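Local structure of N-glycosylase/DNA lyase (Methanocaldococcus jannaschii, 3FHF) at residues A[12-17]-A[198-203]; A[45-50]-A[143-148]; A[107-112]-A[123-128]; A[155-160]-A[202-207]. The protein is an archaeal N-glycosylase/DNA lyase of the helix-hairpin-helix superfamily, with a fold built from helices and no strands. One frame throughout, in Å; residues are numbered along the deposited sequence. Where two conformers were deposited one is given.

Interaction 1. Residues A[12-17]-A[198-203]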
# COMPACT_ATOMS: atom_id res chain seq x y z
N LYS A 12 -19.84 -10.87 8.31
CA LYS A 12 -20.89 -11.44 7.47
C LYS A 12 -20.88 -10.86 6.06
O LYS A 12 -21.08 -11.58 5.08
CB LYS A 12 -22.26 -11.20 8.10
CG LYS A 12 -23.40 -11.92 7.41
CD LYS A 12 -24.72 -11.68 8.13
CE LYS A 12 -25.83 -12.52 7.52
NZ LYS A 12 -25.51 -13.97 7.60
N LYS A 13 -20.67 -9.55 5.95
CA LYS A 13 -20.61 -8.87 4.66
C LYS A 13 -19.42 -9.36 3.84
O LYS A 13 -19.55 -9.64 2.64
CB LYS A 13 -20.49 -7.36 4.87
CG LYS A 13 -20.41 -6.56 3.58
CD LYS A 13 -21.62 -6.80 2.67
CE LYS A 13 -21.61 -5.84 1.49
NZ LYS A 13 -22.86 -5.94 0.66
N ILE A 14 -18.26 -9.47 4.47
CA ILE A 14 -17.08 -9.94 3.77
C ILE A 14 -17.27 -11.37 3.26
O ILE A 14 -16.85 -11.69 2.15
CB ILE A 14 -15.83 -9.84 4.68
CG1 ILE A 14 -15.48 -8.37 4.90
CG2 ILE A 14 -14.64 -10.58 4.05
CD1 ILE A 14 -14.43 -8.12 5.97
N GLU A 15 -17.90 -12.22 4.06
CA GLU A 15 -18.15 -13.60 3.64
C GLU A 15 -19.10 -13.57 2.45
O GLU A 15 -19.05 -14.43 1.57
CB GLU A 15 -18.77 -14.41 4.78
CG GLU A 15 -17.84 -14.67 5.95
CD GLU A 15 -16.68 -15.60 5.61
OE1 GLU A 15 -16.65 -16.13 4.48
OE2 GLU A 15 -15.81 -15.82 6.48
N GLU A 16 -19.98 -12.57 2.43
CA GLU A 16 -20.93 -12.42 1.33
C GLU A 16 -20.16 -12.05 0.06
O GLU A 16 -20.43 -12.57 -1.02
CB GLU A 16 -21.94 -11.33 1.68
CG GLU A 16 -23.38 -11.74 1.46
CD GLU A 16 -24.34 -10.97 2.35
OE1 GLU A 16 -24.46 -9.74 2.18
OE2 GLU A 16 -24.97 -11.60 3.23
N LEU A 17 -19.20 -11.14 0.19
CA LEU A 17 -18.41 -10.72 -0.96
C LEU A 17 -17.57 -11.88 -1.49
O LEU A 17 -17.40 -12.03 -2.71
CB LEU A 17 -17.50 -9.55 -0.58
CG LEU A 17 -18.21 -8.22 -0.26
CD1 LEU A 17 -17.17 -7.19 0.15
CD2 LEU A 17 -19.00 -7.75 -1.47
N SER A 198 -3.04 -8.74 2.50
CA SER A 198 -3.01 -8.17 1.16
C SER A 198 -4.43 -8.15 0.58
O SER A 198 -4.87 -7.15 -0.00
CB SER A 198 -2.10 -9.00 0.24
OG SER A 198 -2.51 -10.35 0.25
N GLU A 199 -5.14 -9.26 0.76
CA GLU A 199 -6.51 -9.42 0.26
C GLU A 199 -7.53 -8.61 1.05
O GLU A 199 -8.42 -7.97 0.46
CB GLU A 199 -6.90 -10.90 0.31
CG GLU A 199 -6.05 -11.81 -0.57
CD GLU A 199 -6.22 -13.29 -0.26
OE1 GLU A 199 -5.97 -14.11 -1.16
OE2 GLU A 199 -6.59 -13.64 0.88
N LEU A 200 -7.42 -8.65 2.37
CA LEU A 200 -8.35 -7.93 3.24
C LEU A 200 -8.39 -6.46 2.87
O LEU A 200 -9.46 -5.85 2.85
CB LEU A 200 -7.94 -8.07 4.71
CG LEU A 200 -8.88 -7.42 5.73
CD1 LEU A 200 -10.19 -8.19 5.74
CD2 LEU A 200 -8.25 -7.42 7.13
N ASP A 201 -7.23 -5.90 2.58
CA ASP A 201 -7.12 -4.49 2.22
C ASP A 201 -8.02 -4.13 1.05
O ASP A 201 -8.68 -3.09 1.07
CB ASP A 201 -5.67 -4.14 1.88
CG ASP A 201 -5.52 -2.71 1.40
OD1 ASP A 201 -5.52 -2.48 0.17
OD2 ASP A 201 -5.42 -1.81 2.27
N LEU A 202 -8.05 -4.99 0.03
CA LEU A 202 -8.88 -4.74 -1.14
C LEU A 202 -10.37 -4.94 -0.84
O LEU A 202 -11.21 -4.22 -1.38
CB LEU A 202 -8.43 -5.62 -2.32
CG LEU A 202 -7.00 -5.34 -2.81
CD1 LEU A 202 -6.64 -6.24 -3.99
CD2 LEU A 202 -6.89 -3.87 -3.22
N TYR A 203 -10.71 -5.91 0.02
CA TYR A 203 -12.12 -6.11 0.37
C TYR A 203 -12.61 -4.89 1.13
O TYR A 203 -13.73 -4.42 0.91
CB TYR A 203 -12.31 -7.36 1.25
CG TYR A 203 -12.41 -8.64 0.45
CD1 TYR A 203 -11.27 -9.30 -0.00
CD2 TYR A 203 -13.66 -9.19 0.14
CE1 TYR A 203 -11.36 -10.47 -0.74
CE2 TYR A 203 -13.76 -10.36 -0.61
CZ TYR A 203 -12.61 -11.00 -1.04
OH TYR A 203 -12.71 -12.15 -1.78

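Interaction 2. Residues A[45-50]-A[143-148]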
# COMPACT_ATOMS: atom_id res chain seq x y z
N PHE A 45 11.11 -0.83 -9.12
CA PHE A 45 11.41 0.55 -8.75
C PHE A 45 10.27 1.50 -9.13
O PHE A 45 10.01 2.49 -8.43
CB PHE A 45 12.70 1.04 -9.43
CG PHE A 45 13.16 2.39 -8.92
CD1 PHE A 45 13.68 2.51 -7.64
CD2 PHE A 45 13.01 3.53 -9.70
CE1 PHE A 45 14.04 3.76 -7.13
CE2 PHE A 45 13.37 4.79 -9.20
CZ PHE A 45 13.88 4.90 -7.91
N LYS A 46 9.60 1.20 -10.25
CA LYS A 46 8.47 2.02 -10.68
C LYS A 46 7.33 1.91 -9.68
O LYS A 46 6.61 2.88 -9.45
CB LYS A 46 7.96 1.59 -12.06
CG LYS A 46 8.62 2.26 -13.26
CD LYS A 46 10.02 1.74 -13.50
CE LYS A 46 10.48 2.06 -14.91
NZ LYS A 46 11.80 1.46 -15.22
N GLU A 47 7.14 0.73 -9.10
CA GLU A 47 6.07 0.54 -8.12
C GLU A 47 6.42 1.26 -6.83
O GLU A 47 5.54 1.74 -6.11
CB GLU A 47 5.84 -0.93 -7.83
CG GLU A 47 5.08 -1.64 -8.92
CD GLU A 47 3.72 -1.02 -9.18
OE1 GLU A 47 2.86 -1.03 -8.28
OE2 GLU A 47 3.51 -0.52 -10.30
N LEU A 48 7.71 1.33 -6.52
CA LEU A 48 8.16 2.02 -5.32
C LEU A 48 7.83 3.50 -5.48
O LEU A 48 7.42 4.16 -4.52
CB LEU A 48 9.66 1.84 -5.12
CG LEU A 48 10.25 2.54 -3.89
CD1 LEU A 48 9.73 1.88 -2.62
CD2 LEU A 48 11.76 2.45 -3.94
N CYS A 49 8.01 4.01 -6.69
CA CYS A 49 7.73 5.40 -6.98
C CYS A 49 6.24 5.67 -6.94
O CYS A 49 5.81 6.75 -6.53
CB CYS A 49 8.31 5.79 -8.34
SG CYS A 49 10.12 5.80 -8.33
N PHE A 50 5.44 4.69 -7.36
CA PHE A 50 3.99 4.82 -7.33
C PHE A 50 3.59 5.06 -5.87
O PHE A 50 2.75 5.91 -5.57
CB PHE A 50 3.32 3.53 -7.82
CG PHE A 50 1.86 3.43 -7.46
CD1 PHE A 50 0.91 4.18 -8.15
CD2 PHE A 50 1.44 2.62 -6.41
CE1 PHE A 50 -0.44 4.12 -7.80
CE2 PHE A 50 0.09 2.56 -6.04
CZ PHE A 50 -0.85 3.31 -6.74
N ARG A 143 3.03 -4.99 -0.55
CA ARG A 143 1.77 -5.64 -0.94
C ARG A 143 1.68 -5.62 -2.48
O ARG A 143 1.39 -6.65 -3.12
CB ARG A 143 0.57 -4.87 -0.35
CG ARG A 143 -0.79 -5.62 -0.36
CD ARG A 143 -1.40 -5.71 -1.76
NE ARG A 143 -1.70 -4.39 -2.31
CZ ARG A 143 -2.77 -3.67 -1.98
NH1 ARG A 143 -3.64 -4.14 -1.11
NH2 ARG A 143 -2.95 -2.47 -2.52
N ASN A 144 1.96 -4.47 -3.07
CA ASN A 144 1.87 -4.32 -4.52
C ASN A 144 2.86 -5.14 -5.34
O ASN A 144 2.66 -5.33 -6.54
CB ASN A 144 1.92 -2.83 -4.88
CG ASN A 144 0.59 -2.13 -4.60
OD1 ASN A 144 -0.25 -2.66 -3.89
ND2 ASN A 144 0.41 -0.94 -5.16
N VAL A 145 3.91 -5.66 -4.70
CA VAL A 145 4.86 -6.49 -5.42
C VAL A 145 4.75 -7.95 -5.00
O VAL A 145 5.66 -8.74 -5.23
CB VAL A 145 6.33 -5.99 -5.28
CG1 VAL A 145 6.43 -4.58 -5.86
CG2 VAL A 145 6.78 -6.03 -3.83
N GLY A 146 3.65 -8.30 -4.34
CA GLY A 146 3.44 -9.69 -3.97
C GLY A 146 3.47 -10.22 -2.56
O GLY A 146 3.29 -11.43 -2.38
N TYR A 147 3.69 -9.39 -1.55
CA TYR A 147 3.72 -9.92 -0.19
C TYR A 147 2.33 -9.85 0.44
O TYR A 147 1.59 -8.90 0.23
CB TYR A 147 4.79 -9.18 0.62
CG TYR A 147 6.18 -9.46 0.09
CD1 TYR A 147 6.85 -10.65 0.40
CD2 TYR A 147 6.79 -8.58 -0.80
CE1 TYR A 147 8.10 -10.96 -0.16
CE2 TYR A 147 8.04 -8.87 -1.37
CZ TYR A 147 8.68 -10.06 -1.05
OH TYR A 147 9.90 -10.34 -1.63
N ASP A 148 1.98 -10.88 1.20
CA ASP A 148 0.64 -10.96 1.76
C ASP A 148 0.39 -10.68 3.23
O ASP A 148 -0.77 -10.60 3.63
CB ASP A 148 0.05 -12.34 1.48
CG ASP A 148 -0.01 -12.66 -0.00
OD1 ASP A 148 -0.58 -11.85 -0.77
OD2 ASP A 148 0.52 -13.72 -0.38
O HOH W 1 1.41 -3.58 -8.34

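Interaction 3. Residues A[107-112]-A[123-128]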
# COMPACT_ATOMS: atom_id res chain seq x y z
N LYS A 107 18.05 1.48 -6.80
CA LYS A 107 17.28 1.10 -7.98
C LYS A 107 17.11 -0.40 -8.20
O LYS A 107 16.14 -0.83 -8.82
CB LYS A 107 17.86 1.75 -9.25
CG LYS A 107 19.23 1.27 -9.68
CD LYS A 107 19.60 1.89 -11.03
CE LYS A 107 20.97 1.46 -11.52
NZ LYS A 107 22.04 1.96 -10.62
N ASN A 108 18.05 -1.20 -7.71
CA ASN A 108 17.93 -2.65 -7.85
C ASN A 108 17.17 -3.11 -6.60
O ASN A 108 17.59 -4.02 -5.89
CB ASN A 108 19.32 -3.29 -7.92
CG ASN A 108 20.16 -3.04 -6.68
OD1 ASN A 108 20.16 -1.93 -6.14
ND2 ASN A 108 20.88 -4.06 -6.24
N ILE A 109 16.04 -2.46 -6.37
CA ILE A 109 15.20 -2.72 -5.21
C ILE A 109 14.66 -4.15 -5.08
O ILE A 109 14.42 -4.62 -3.98
CB ILE A 109 14.03 -1.67 -5.17
CG1 ILE A 109 13.42 -1.62 -3.77
CG2 ILE A 109 12.97 -1.99 -6.23
CD1 ILE A 109 14.42 -1.23 -2.68
N LYS A 110 14.48 -4.85 -6.20
CA LYS A 110 13.99 -6.22 -6.11
C LYS A 110 15.05 -7.12 -5.47
O LYS A 110 14.75 -7.88 -4.55
CB LYS A 110 13.61 -6.76 -7.50
CG LYS A 110 13.11 -8.20 -7.47
CD LYS A 110 12.70 -8.70 -8.85
CE LYS A 110 12.28 -10.16 -8.79
NZ LYS A 110 11.83 -10.68 -10.12
N ASP A 111 16.28 -7.04 -5.95
CA ASP A 111 17.35 -7.86 -5.39
C ASP A 111 17.57 -7.56 -3.91
O ASP A 111 17.83 -8.46 -3.13
CB ASP A 111 18.66 -7.64 -6.15
CG ASP A 111 18.53 -7.93 -7.63
OD1 ASP A 111 17.85 -8.92 -7.98
OD2 ASP A 111 19.11 -7.18 -8.44
N ILE A 112 17.47 -6.29 -3.54
CA ILE A 112 17.64 -5.90 -2.15
C ILE A 112 16.52 -6.47 -1.29
O ILE A 112 16.77 -7.12 -0.27
CB ILE A 112 17.62 -4.36 -1.98
CG1 ILE A 112 18.83 -3.73 -2.67
CG2 ILE A 112 17.60 -4.00 -0.50
CD1 ILE A 112 18.75 -2.21 -2.80
N ARG A 123 10.67 -4.51 5.22
CA ARG A 123 9.92 -3.28 5.50
C ARG A 123 10.76 -2.34 6.36
O ARG A 123 10.78 -1.12 6.12
CB ARG A 123 8.61 -3.60 6.22
CG ARG A 123 7.79 -2.35 6.54
CD ARG A 123 6.34 -2.68 6.88
NE ARG A 123 6.22 -3.57 8.03
CZ ARG A 123 5.07 -4.09 8.45
NH1 ARG A 123 3.93 -3.80 7.83
NH2 ARG A 123 5.07 -4.92 9.49
N GLU A 124 11.44 -2.90 7.35
CA GLU A 124 12.29 -2.11 8.25
C GLU A 124 13.35 -1.37 7.44
O GLU A 124 13.66 -0.21 7.71
CB GLU A 124 12.99 -3.02 9.27
CG GLU A 124 12.08 -3.65 10.33
CD GLU A 124 12.83 -4.61 11.25
OE1 GLU A 124 14.00 -4.32 11.57
OE2 GLU A 124 12.26 -5.64 11.66
N PHE A 125 13.94 -2.05 6.46
CA PHE A 125 14.95 -1.42 5.63
C PHE A 125 14.37 -0.28 4.80
O PHE A 125 14.98 0.79 4.67
CB PHE A 125 15.61 -2.44 4.70
CG PHE A 125 16.18 -1.83 3.46
CD1 PHE A 125 15.47 -1.87 2.26
CD2 PHE A 125 17.39 -1.14 3.50
CE1 PHE A 125 15.96 -1.23 1.12
CE2 PHE A 125 17.89 -0.50 2.37
CZ PHE A 125 17.17 -0.55 1.17
N LEU A 126 13.20 -0.52 4.22
CA LEU A 126 12.55 0.49 3.39
C LEU A 126 12.27 1.76 4.18
O LEU A 126 12.57 2.87 3.73
CB LEU A 126 11.25 -0.06 2.79
CG LEU A 126 11.42 -1.21 1.78
CD1 LEU A 126 10.06 -1.84 1.49
CD2 LEU A 126 12.06 -0.68 0.50
N VAL A 127 11.69 1.60 5.36
CA VAL A 127 11.37 2.75 6.19
C VAL A 127 12.62 3.54 6.62
O VAL A 127 12.70 4.75 6.42
CB VAL A 127 10.60 2.33 7.46
CG1 VAL A 127 10.27 3.55 8.31
CG2 VAL A 127 9.32 1.60 7.06
N ARG A 128 13.59 2.83 7.19
CA ARG A 128 14.82 3.46 7.69
C ARG A 128 15.75 4.12 6.66
O ARG A 128 16.39 5.13 6.95
CB ARG A 128 15.62 2.44 8.49
CG ARG A 128 14.94 1.95 9.75
CD ARG A 128 14.94 3.04 10.81
NE ARG A 128 16.29 3.35 11.27
CZ ARG A 128 16.60 4.41 12.01
NH1 ARG A 128 15.64 5.26 12.37
NH2 ARG A 128 17.85 4.62 12.40

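Interaction 4. Residues A[155-160]-A[202-207]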
# COMPACT_ATOMS: atom_id res chain seq x y z
N ARG A 155 -5.32 6.63 6.63
CA ARG A 155 -6.17 7.46 7.47
C ARG A 155 -7.65 7.05 7.46
O ARG A 155 -8.39 7.38 8.38
CB ARG A 155 -6.05 8.93 7.05
CG ARG A 155 -6.59 9.27 5.65
CD ARG A 155 -6.37 10.76 5.34
NE ARG A 155 -7.01 11.18 4.09
CZ ARG A 155 -6.68 10.73 2.88
NH1 ARG A 155 -5.71 9.84 2.73
NH2 ARG A 155 -7.32 11.18 1.81
N HIS A 156 -8.08 6.33 6.43
CA HIS A 156 -9.47 5.92 6.36
C HIS A 156 -9.74 4.71 7.24
O HIS A 156 -10.74 4.66 7.96
CB HIS A 156 -9.88 5.64 4.91
CG HIS A 156 -9.63 6.80 4.00
ND1 HIS A 156 -10.27 8.01 4.15
CD2 HIS A 156 -8.73 6.98 3.00
CE1 HIS A 156 -9.78 8.88 3.28
NE2 HIS A 156 -8.84 8.28 2.58
N ILE A 157 -8.84 3.72 7.21
CA ILE A 157 -9.04 2.56 8.05
C ILE A 157 -8.88 2.98 9.51
O ILE A 157 -9.57 2.45 10.38
CB ILE A 157 -8.04 1.42 7.72
CG1 ILE A 157 -8.39 0.17 8.54
CG2 ILE A 157 -6.63 1.85 8.03
CD1 ILE A 157 -9.79 -0.36 8.31
N LEU A 158 -7.99 3.93 9.78
CA LEU A 158 -7.80 4.39 11.15
C LEU A 158 -9.08 5.01 11.69
O LEU A 158 -9.45 4.80 12.84
CB LEU A 158 -6.64 5.40 11.25
CG LEU A 158 -5.24 4.80 11.07
CD1 LEU A 158 -4.19 5.91 11.11
CD2 LEU A 158 -4.99 3.77 12.16
N ARG A 159 -9.78 5.77 10.85
CA ARG A 159 -11.03 6.37 11.28
C ARG A 159 -12.08 5.30 11.52
O ARG A 159 -12.84 5.38 12.49
CB ARG A 159 -11.55 7.37 10.25
CG ARG A 159 -12.95 7.89 10.58
CD ARG A 159 -13.32 9.08 9.72
NE ARG A 159 -12.53 10.27 10.07
CZ ARG A 159 -12.68 10.98 11.18
NH1 ARG A 159 -13.60 10.65 12.08
NH2 ARG A 159 -11.91 12.04 11.39
N GLU A 160 -12.14 4.30 10.65
CA GLU A 160 -13.12 3.24 10.80
C GLU A 160 -12.84 2.44 12.06
O GLU A 160 -13.77 2.11 12.81
CB GLU A 160 -13.12 2.34 9.55
CG GLU A 160 -13.30 3.14 8.26
CD GLU A 160 -13.40 2.30 7.00
OE1 GLU A 160 -12.74 1.24 6.92
OE2 GLU A 160 -14.13 2.71 6.07
N LEU A 202 -8.05 -4.99 0.03
CA LEU A 202 -8.88 -4.74 -1.14
C LEU A 202 -10.37 -4.94 -0.84
O LEU A 202 -11.21 -4.22 -1.38
CB LEU A 202 -8.43 -5.62 -2.32
CG LEU A 202 -7.00 -5.34 -2.81
CD1 LEU A 202 -6.64 -6.24 -3.99
CD2 LEU A 202 -6.89 -3.87 -3.22
N TYR A 203 -10.71 -5.91 0.02
CA TYR A 203 -12.12 -6.11 0.37
C TYR A 203 -12.61 -4.89 1.13
O TYR A 203 -13.73 -4.42 0.91
CB TYR A 203 -12.31 -7.36 1.25
CG TYR A 203 -12.41 -8.64 0.45
CD1 TYR A 203 -11.27 -9.30 -0.00
CD2 TYR A 203 -13.66 -9.19 0.14
CE1 TYR A 203 -11.36 -10.47 -0.74
CE2 TYR A 203 -13.76 -10.36 -0.61
CZ TYR A 203 -12.61 -11.00 -1.04
OH TYR A 203 -12.71 -12.15 -1.78
N ILE A 204 -11.78 -4.36 2.02
CA ILE A 204 -12.15 -3.18 2.78
C ILE A 204 -12.34 -1.97 1.87
O ILE A 204 -13.31 -1.23 2.01
CB ILE A 204 -11.10 -2.87 3.87
CG1 ILE A 204 -11.14 -3.97 4.93
CG2 ILE A 204 -11.35 -1.49 4.47
CD1 ILE A 204 -10.18 -3.78 6.09
N TRP A 205 -11.42 -1.77 0.93
CA TRP A 205 -11.56 -0.65 0.01
C TRP A 205 -12.80 -0.83 -0.86
O TRP A 205 -13.52 0.13 -1.14
CB TRP A 205 -10.32 -0.49 -0.89
CG TRP A 205 -9.30 0.45 -0.33
CD1 TRP A 205 -8.09 0.13 0.21
CD2 TRP A 205 -9.42 1.88 -0.22
NE1 TRP A 205 -7.45 1.27 0.65
CE2 TRP A 205 -8.24 2.35 0.39
CE3 TRP A 205 -10.41 2.80 -0.59
CZ2 TRP A 205 -8.02 3.71 0.65
CZ3 TRP A 205 -10.19 4.15 -0.33
CH2 TRP A 205 -9.01 4.59 0.28
N TYR A 206 -13.07 -2.06 -1.27
CA TYR A 206 -14.24 -2.29 -2.10
C TYR A 206 -15.52 -1.94 -1.35
O TYR A 206 -16.45 -1.38 -1.94
CB TYR A 206 -14.32 -3.74 -2.57
CG TYR A 206 -15.59 -4.02 -3.33
CD1 TYR A 206 -16.71 -4.54 -2.68
CD2 TYR A 206 -15.70 -3.71 -4.68
CE1 TYR A 206 -17.90 -4.75 -3.36
CE2 TYR A 206 -16.89 -3.91 -5.37
CZ TYR A 206 -17.98 -4.43 -4.70
OH TYR A 206 -19.16 -4.61 -5.38
N LEU A 207 -15.57 -2.26 -0.06
CA LEU A 207 -16.73 -1.94 0.76
C LEU A 207 -16.91 -0.43 0.89
O LEU A 207 -18.02 0.06 1.02
CB LEU A 207 -16.58 -2.54 2.16
CG LEU A 207 -16.86 -4.04 2.29
CD1 LEU A 207 -16.42 -4.53 3.67
CD2 LEU A 207 -18.34 -4.29 2.07
O HOH W 2 -14.67 -0.22 4.46

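Interaction 1. Residues A[12-17]-A[198-203]
I14 and L17 of helix 5-18 pack against L200 and Y203 of helix 197-209, bringing the N-terminal helix of this all-helical glycosylase onto the last helix of the chain. The short segments cross almost perpendicularly, at 98°, with axes 11.7 Å apart. All four side chains of the interface are buried.

The aliphatic part of the contact is a meeting of methyl groups. With chi2 at 170°, the CG1 branch of I14 is stretched out, and its CD1 lies 4.2 Å from CD1 of L200, whose tip reaches nearer to helix 5-18 than its base would suggest. L207 adds to this patch, touching both I14 and L17.

The aromatic part centres on Y203, whose CB points toward helix 5-18 and whose ring is also flanked by K23 and I26 of helix 22-34. I14 approaches that ring obliquely, with CG2 4.3 Å from Y203 CD2. L17 and Y203 run antiparallel, side by side, and the leucine meets the ring with the base of its side chain as well as a methyl: L17 CD1 is 4.0 Å from Y203 CD2, and L17 CB lies at the ring's edge, near its plane, 3.8 Å from Y203 CE2.

Interaction 2. Residues A[45-50]-A[143-148]
The Schellman motif that ends helix 135-144 brings N144 and V145 up against E47 and F50 of helix 41-54. G146, at positive phi, is its C-prime residue: G146 N bonds back to R143 O, and Y147 N to L142 O. V145, just past the helix, sets its CG1 4.2 Å from E47 CB.

N144 and E47 contribute the largest shares of the contact. The N144 and F50 side chains run at about a right angle, yet the amide and ring planes are only 26° apart; N144 ND2, oblique to the ring, comes within 3.6 Å of F50 CE2. R143 fixes the rotation of the amide: NE and NH2 grip N144 OD1 side-on, with R143 NE 2.8 Å from it and almost in line with the carbonyl bond. With OD1 held in this way, ND2 is turned toward helix 41-54.

Helix 135-144 is the second helix of the helix-hairpin-helix motif, and its C-terminal end packs here on helix 41-54. The chain's C-terminus joins in, since K214 OXT accepts from N144 ND2, and K214 makes a cation-pi contact with F50.

E47 bends at chi2 (-58°) and points OE2 to Q66 and to the ammonium of K214. A water donates to E47 OE1 at 2.9 Å and to N144 O at 2.8 Å, bridging the carboxylate to a backbone carbonyl at the helix end.

Interaction 3. Residues A[107-112]-A[123-128]
F125 meets I112 and I109 in a wholly apolar contact between two short neighbouring helices, 109-115 and 119-129. Of the residues involved, F125 loses the most surface. Its CG lies opposite the backbone N (chi1 154°), which extends the ring away from its own helix and toward helix 109-115, with CE1 making the closest contacts.

I112 meets this end of the ring with its branch methyl. The two side chains cross at about a right angle, and I112 CG2 lies 3.6 Å from F125 CE1 and 3.9 Å from F125 CZ, an oblique approach that spreads over neighbouring ring atoms. CG2 rather than the longer CG1 branch does the touching.

I109, one turn earlier, comes to the ring differently. Its CG1 stands across from the backbone N (chi1 -162°), and a bend at chi2 (60°) carries the terminal methyl to the ring edge, near the ring plane, with I109 CD1 4.1 Å from F125 CE1. The same methyl also touches L126, I109 CD1 being 4.0 Å from L126 CD2, and so it sits between two successive residues of helix 119-129. The backbones stay well apart; the nearest CA atoms, those of I112 and F125, are 9.4 Å from each other.

Helix 119-129 is the first helix of the helix-hairpin-helix motif, and L126 also packs on F141 of the second, helix 135-144. I109 also packs on W44 of helix 41-54, while F106, in the loop before helix 109-115, touches I112 and meets F125 edge-to-face.

Interaction 4. Residues A[155-160]-A[202-207]
H156 brings the CD2 corner of its ring to the six-membered ring of W205, with H156 CD2 3.6 Å from W205 CH2 and 4.1 Å from W205 CZ2. The rings are steeply inclined, with planes at 74° and centroids 5.7 Å apart, and the approach is oblique, so that the imidazole meets the far end of the indole. R155 backs the histidine: its CG sits above the centre of one imidazole face, and its extended chain runs along the ring, so that H156 NE2 lies over the centre of the guanidinium. W205 has a further partner in R208, which makes a cation-pi contact with it.

The helices that bear these residues, 155-163 and 197-209, cross at 79° with axes 11.7 Å apart, and the contact lies at the protein surface. In this helix-hairpin-helix glycosylase, helix 155-163 is the one that follows helix 135-144, and D154, just ahead of it, accepts a hydrogen bond from I157 N.

The inner part of the contact is aliphatic. I157 and I204 cross at about a right angle, and their end methyls meet, I157 CD1 being 4.1 Å from I204 CD1 in one of the two I204 conformers. E160 extends alongside I204 in the opposite direction, bringing its OE1 within 3.9 Å of I204 CG2; the carboxylate's main partner is R208, a salt bridge through OE1. A water lies 3.0 Å from I204 O and, more weakly placed, 3.4 Å from E160 OE2; it has more acceptors within range than protons to give.

In the fold
Interactions 1 and 4 share helix 197-209 and lie on the same side of the chain's centre, their centres about 11 Å apart. L207 joins them, with its CD2 3.4 Å from K13 CG. Interactions 2 and 3 form a second pair, also about 11 Å between centres, where I109 CG2 packs 3.6 Å from F45 N; together they involve both helices of the helix-hairpin-helix motif. Polar bonds connect the two pairs: D201 OD1 forms a salt bridge to R143 NH1 at 2.8 Å, and S198 OG is 2.6 Å from D148 OD1, linking interaction 1 to interaction 2. Interactions 1 and 3, about 29 Å apart between centres, do not touch.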